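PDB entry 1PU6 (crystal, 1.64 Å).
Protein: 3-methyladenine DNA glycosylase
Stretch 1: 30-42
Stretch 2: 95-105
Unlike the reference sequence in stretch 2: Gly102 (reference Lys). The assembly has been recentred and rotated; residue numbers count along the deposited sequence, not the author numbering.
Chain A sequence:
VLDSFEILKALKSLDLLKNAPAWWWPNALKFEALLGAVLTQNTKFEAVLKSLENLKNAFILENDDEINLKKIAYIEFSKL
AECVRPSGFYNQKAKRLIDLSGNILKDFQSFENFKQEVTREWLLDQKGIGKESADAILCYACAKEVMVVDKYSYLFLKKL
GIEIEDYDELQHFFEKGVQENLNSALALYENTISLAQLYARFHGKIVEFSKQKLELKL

Stretch 1 (30-42) KFEALLGAVLTQN
Stretch 2 (95-105) KRLIDLSGNIL

In 3-methyladenine DNA glycosylase, a helix starting at Phe31 packs against 95-105, a segment of a longer helix; the axes are 10.6 Å apart at closest approach and their N-to-C directions 138° apart, roughly antiparallel but splayed. Phi/psi values lie mostly near -63/-42, with Leu39 (-67/-21) and Asn103 (-77/-28) flatter in psi, and i to i+4 backbone hydrogen bonds such as Leu35 N to Phe31 O (3.0 Å) and Leu100 N to Arg96 O (2.9 Å). Lys30 (-121/166) is the N-cap of the first helix. Val38 and Leu97 have the nearest CA atoms, 7.4 Å apart; the contact buries 459 Å², both sides summed. Stretch 2 opens with Lys95 (t, t, t, p), out of reach of stretch 1, its NZ in a salt bridge to Asp99 OD2 at 2.7 Å. Arg96 (t, t, m, chi4 155°) points toward stretch 1 and lays its CD 3.9 Å from Val38 CG1. Its NH1 stands 3.2 Å from Gln41 NE2, but both are donors and no hydrogen bond forms. A water accepts from Arg96 NH1 (3.0 Å) and donates to Val38 O (3.0 Å) and, weakly, to Gln41 OE1 (3.0 Å). Gln41 (-58/129; t, t, chi3 -68°) points toward stretch 2. Leu97 (m, t) is the most covered residue: its CD2 meets Val38 CG1 at 3.6 Å and Leu35 CD2 at 3.7 Å, its CD1 Leu39 CD2 at 3.8 Å, hydrophobic contacts between buried methyls at van der Waals distance. Val38 is t; Leu35 and Leu39 are both m, t. One turn on, Leu100 (t, p) sets CD2 against Leu34 CD2 (3.8 Å) and Val38 CG2 (4.0 Å). Ser101 (m) donates from OG to Leu97 O (2.9 Å), within its own helix; the same OG lies at the edge of the Phe31 ring (t, chi2 -113°), 3.9 Å from CZ. Gly102 makes no contact with stretch 1. Ile104 (m, t) closes the apolar seam, CD1 to Leu34 CD1 (t, t) at 3.9 Å.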

# COMPACT_ATOMS: atom_id res chain seq x y z
N LYS A 30 -2.50 -1.57 -10.27
CA LYS A 30 -2.34 -2.85 -10.96
C LYS A 30 -2.26 -3.97 -9.95
O LYS A 30 -2.09 -3.74 -8.75
CB LYS A 30 -1.03 -2.85 -11.81
CG LYS A 30 -1.07 -1.83 -12.94
CD LYS A 30 0.35 -1.63 -13.57
N PHE A 31 -2.40 -5.21 -10.41
CA PHE A 31 -2.36 -6.34 -9.48
C PHE A 31 -0.99 -6.41 -8.76
O PHE A 31 -0.91 -6.83 -7.60
CB PHE A 31 -2.65 -7.62 -10.28
CG PHE A 31 -2.71 -8.85 -9.43
CD1 PHE A 31 -1.74 -9.84 -9.58
CD2 PHE A 31 -3.75 -9.06 -8.53
CE1 PHE A 31 -1.79 -11.01 -8.80
CE2 PHE A 31 -3.80 -10.21 -7.76
CZ PHE A 31 -2.86 -11.20 -7.93
N GLU A 32 0.10 -6.05 -9.43
CA GLU A 32 1.43 -5.99 -8.81
C GLU A 32 1.45 -5.16 -7.53
O GLU A 32 2.18 -5.50 -6.58
CB GLU A 32 2.45 -5.40 -9.83
CG GLU A 32 3.86 -5.20 -9.29
CD GLU A 32 4.82 -4.68 -10.36
OE1 GLU A 32 5.76 -3.96 -9.97
OE2 GLU A 32 4.59 -4.98 -11.57
N ALA A 33 0.67 -4.06 -7.51
CA ALA A 33 0.56 -3.24 -6.29
C ALA A 33 -0.09 -4.05 -5.15
O ALA A 33 0.36 -3.97 -3.99
CB ALA A 33 -0.23 -1.91 -6.56
N LEU A 34 -1.18 -4.80 -5.43
CA LEU A 34 -1.76 -5.68 -4.40
C LEU A 34 -0.69 -6.70 -3.93
O LEU A 34 -0.53 -6.90 -2.70
CB LEU A 34 -3.01 -6.42 -4.99
CG LEU A 34 -3.67 -7.42 -4.03
CD1 LEU A 34 -5.14 -7.58 -4.47
CD2 LEU A 34 -2.97 -8.79 -4.14
N LEU A 35 0.07 -7.31 -4.85
CA LEU A 35 1.06 -8.30 -4.39
C LEU A 35 2.13 -7.65 -3.48
O LEU A 35 2.50 -8.21 -2.43
CB LEU A 35 1.83 -8.95 -5.57
CG LEU A 35 0.94 -9.78 -6.48
CD1 LEU A 35 1.83 -10.30 -7.59
CD2 LEU A 35 0.33 -10.99 -5.71
N GLY A 36 2.63 -6.49 -3.85
CA GLY A 36 3.62 -5.85 -3.01
C GLY A 36 3.08 -5.40 -1.67
O GLY A 36 3.81 -5.43 -0.67
N ALA A 37 1.81 -4.98 -1.62
CA ALA A 37 1.22 -4.54 -0.37
C ALA A 37 1.18 -5.71 0.61
O ALA A 37 1.36 -5.51 1.82
CB ALA A 37 -0.20 -4.00 -0.61
N VAL A 38 0.93 -6.93 0.10
CA VAL A 38 0.92 -8.09 0.96
C VAL A 38 2.35 -8.47 1.37
O VAL A 38 2.60 -8.73 2.56
CB VAL A 38 0.21 -9.28 0.25
CG1 VAL A 38 0.36 -10.56 1.07
CG2 VAL A 38 -1.29 -8.90 0.03
N LEU A 39 3.27 -8.55 0.39
CA LEU A 39 4.64 -9.01 0.64
C LEU A 39 5.47 -8.09 1.48
O LEU A 39 6.46 -8.56 2.11
CB LEU A 39 5.38 -9.28 -0.66
CG LEU A 39 4.83 -10.42 -1.53
CD1 LEU A 39 5.64 -10.44 -2.86
CD2 LEU A 39 5.05 -11.71 -0.76
N THR A 40 5.08 -6.80 1.55
CA THR A 40 5.87 -5.90 2.36
C THR A 40 5.64 -5.99 3.89
O THR A 40 6.37 -5.38 4.68
CB THR A 40 5.72 -4.44 1.81
OG1 THR A 40 6.80 -3.63 2.31
CG2 THR A 40 4.44 -3.81 2.28
N GLN A 41 4.62 -6.72 4.31
CA GLN A 41 4.32 -6.84 5.73
C GLN A 41 5.51 -7.40 6.53
O GLN A 41 6.10 -8.41 6.14
CB GLN A 41 3.03 -7.67 5.92
CG GLN A 41 2.51 -7.78 7.39
CD GLN A 41 1.13 -8.46 7.43
OE1 GLN A 41 0.11 -7.89 6.96
NE2 GLN A 41 1.08 -9.66 7.98
N ASN A 42 5.90 -6.70 7.62
CA ASN A 42 7.04 -7.14 8.46
C ASN A 42 8.38 -7.18 7.73
O ASN A 42 9.33 -7.81 8.22
CB ASN A 42 6.71 -8.46 9.18
CG ASN A 42 5.62 -8.26 10.21
OD1 ASN A 42 5.66 -7.26 10.97
ND2 ASN A 42 4.64 -9.17 10.24
N LYS A 95 1.20 -18.79 1.22
CA LYS A 95 -0.16 -19.23 1.50
C LYS A 95 -1.17 -18.01 1.54
O LYS A 95 -2.30 -18.09 1.03
CB LYS A 95 -0.21 -19.98 2.84
CG LYS A 95 -1.69 -20.34 3.22
CD LYS A 95 -1.71 -21.42 4.28
CE LYS A 95 -3.13 -21.66 4.79
NZ LYS A 95 -4.07 -22.23 3.74
N ARG A 96 -0.74 -16.93 2.14
CA ARG A 96 -1.62 -15.75 2.26
C ARG A 96 -2.01 -15.23 0.86
O ARG A 96 -3.18 -14.88 0.63
CB ARG A 96 -0.84 -14.65 2.95
CG ARG A 96 -1.68 -13.50 3.35
CD ARG A 96 -0.83 -12.52 4.22
NE ARG A 96 -0.14 -13.27 5.32
CZ ARG A 96 0.97 -12.86 5.92
NH1 ARG A 96 1.56 -11.74 5.54
NH2 ARG A 96 1.49 -13.56 6.94
N LEU A 97 -1.02 -15.16 -0.07
CA LEU A 97 -1.32 -14.74 -1.48
C LEU A 97 -2.24 -15.69 -2.23
O LEU A 97 -3.15 -15.27 -2.96
CB LEU A 97 -0.01 -14.58 -2.29
CG LEU A 97 0.77 -13.34 -1.90
CD1 LEU A 97 2.14 -13.39 -2.63
CD2 LEU A 97 0.00 -12.04 -2.18
N ILE A 98 -1.97 -16.99 -2.11
CA ILE A 98 -2.80 -18.00 -2.78
C ILE A 98 -4.24 -17.95 -2.28
O ILE A 98 -5.21 -17.94 -3.09
CB ILE A 98 -2.17 -19.39 -2.60
CG1 ILE A 98 -0.88 -19.47 -3.42
CG2 ILE A 98 -3.15 -20.49 -3.00
CD1 ILE A 98 0.02 -20.69 -3.05
N ASP A 99 -4.41 -17.92 -0.97
CA ASP A 99 -5.75 -17.88 -0.42
C ASP A 99 -6.50 -16.56 -0.73
O ASP A 99 -7.72 -16.57 -1.06
CB ASP A 99 -5.72 -18.17 1.09
CG ASP A 99 -5.39 -19.65 1.41
OD1 ASP A 99 -5.30 -20.51 0.46
OD2 ASP A 99 -5.20 -20.05 2.59
N LEU A 100 -5.79 -15.44 -0.62
CA LEU A 100 -6.41 -14.14 -0.95
C LEU A 100 -6.90 -14.14 -2.44
O LEU A 100 -8.05 -13.72 -2.74
CB LEU A 100 -5.38 -13.01 -0.72
CG LEU A 100 -5.79 -11.67 -1.38
CD1 LEU A 100 -7.07 -11.07 -0.77
CD2 LEU A 100 -4.60 -10.69 -1.23
N SER A 101 -6.02 -14.59 -3.34
CA SER A 101 -6.36 -14.58 -4.75
C SER A 101 -7.55 -15.49 -5.06
O SER A 101 -8.44 -15.11 -5.82
CB SER A 101 -5.13 -15.00 -5.59
OG SER A 101 -4.11 -13.98 -5.42
N GLY A 102 -7.57 -16.70 -4.49
CA GLY A 102 -8.73 -17.58 -4.66
C GLY A 102 -10.03 -16.95 -4.14
O GLY A 102 -11.11 -17.10 -4.74
N ASN A 103 -9.96 -16.24 -3.02
CA ASN A 103 -11.20 -15.67 -2.46
C ASN A 103 -11.66 -14.44 -3.24
O ASN A 103 -12.87 -14.15 -3.33
CB ASN A 103 -11.00 -15.34 -0.96
CG ASN A 103 -11.17 -16.53 -0.09
OD1 ASN A 103 -11.94 -17.45 -0.41
ND2 ASN A 103 -10.50 -16.56 1.02
N ILE A 104 -10.72 -13.72 -3.86
CA ILE A 104 -11.14 -12.61 -4.74
C ILE A 104 -11.95 -13.16 -5.91
O ILE A 104 -13.01 -12.63 -6.29
CB ILE A 104 -9.92 -11.83 -5.30
CG1 ILE A 104 -9.24 -11.04 -4.17
CG2 ILE A 104 -10.37 -10.86 -6.45
CD1 ILE A 104 -7.92 -10.36 -4.62
N LEU A 105 -11.47 -14.24 -6.51
CA LEU A 105 -12.22 -14.85 -7.63
C LEU A 105 -13.60 -15.33 -7.17
O LEU A 105 -14.63 -15.12 -7.87
CB LEU A 105 -11.40 -16.01 -8.23
CG LEU A 105 -10.13 -15.55 -9.00
CD1 LEU A 105 -9.14 -16.72 -9.20
CD2 LEU A 105 -10.51 -14.91 -10.36
O HOH W 1 0.32 -9.29 4.36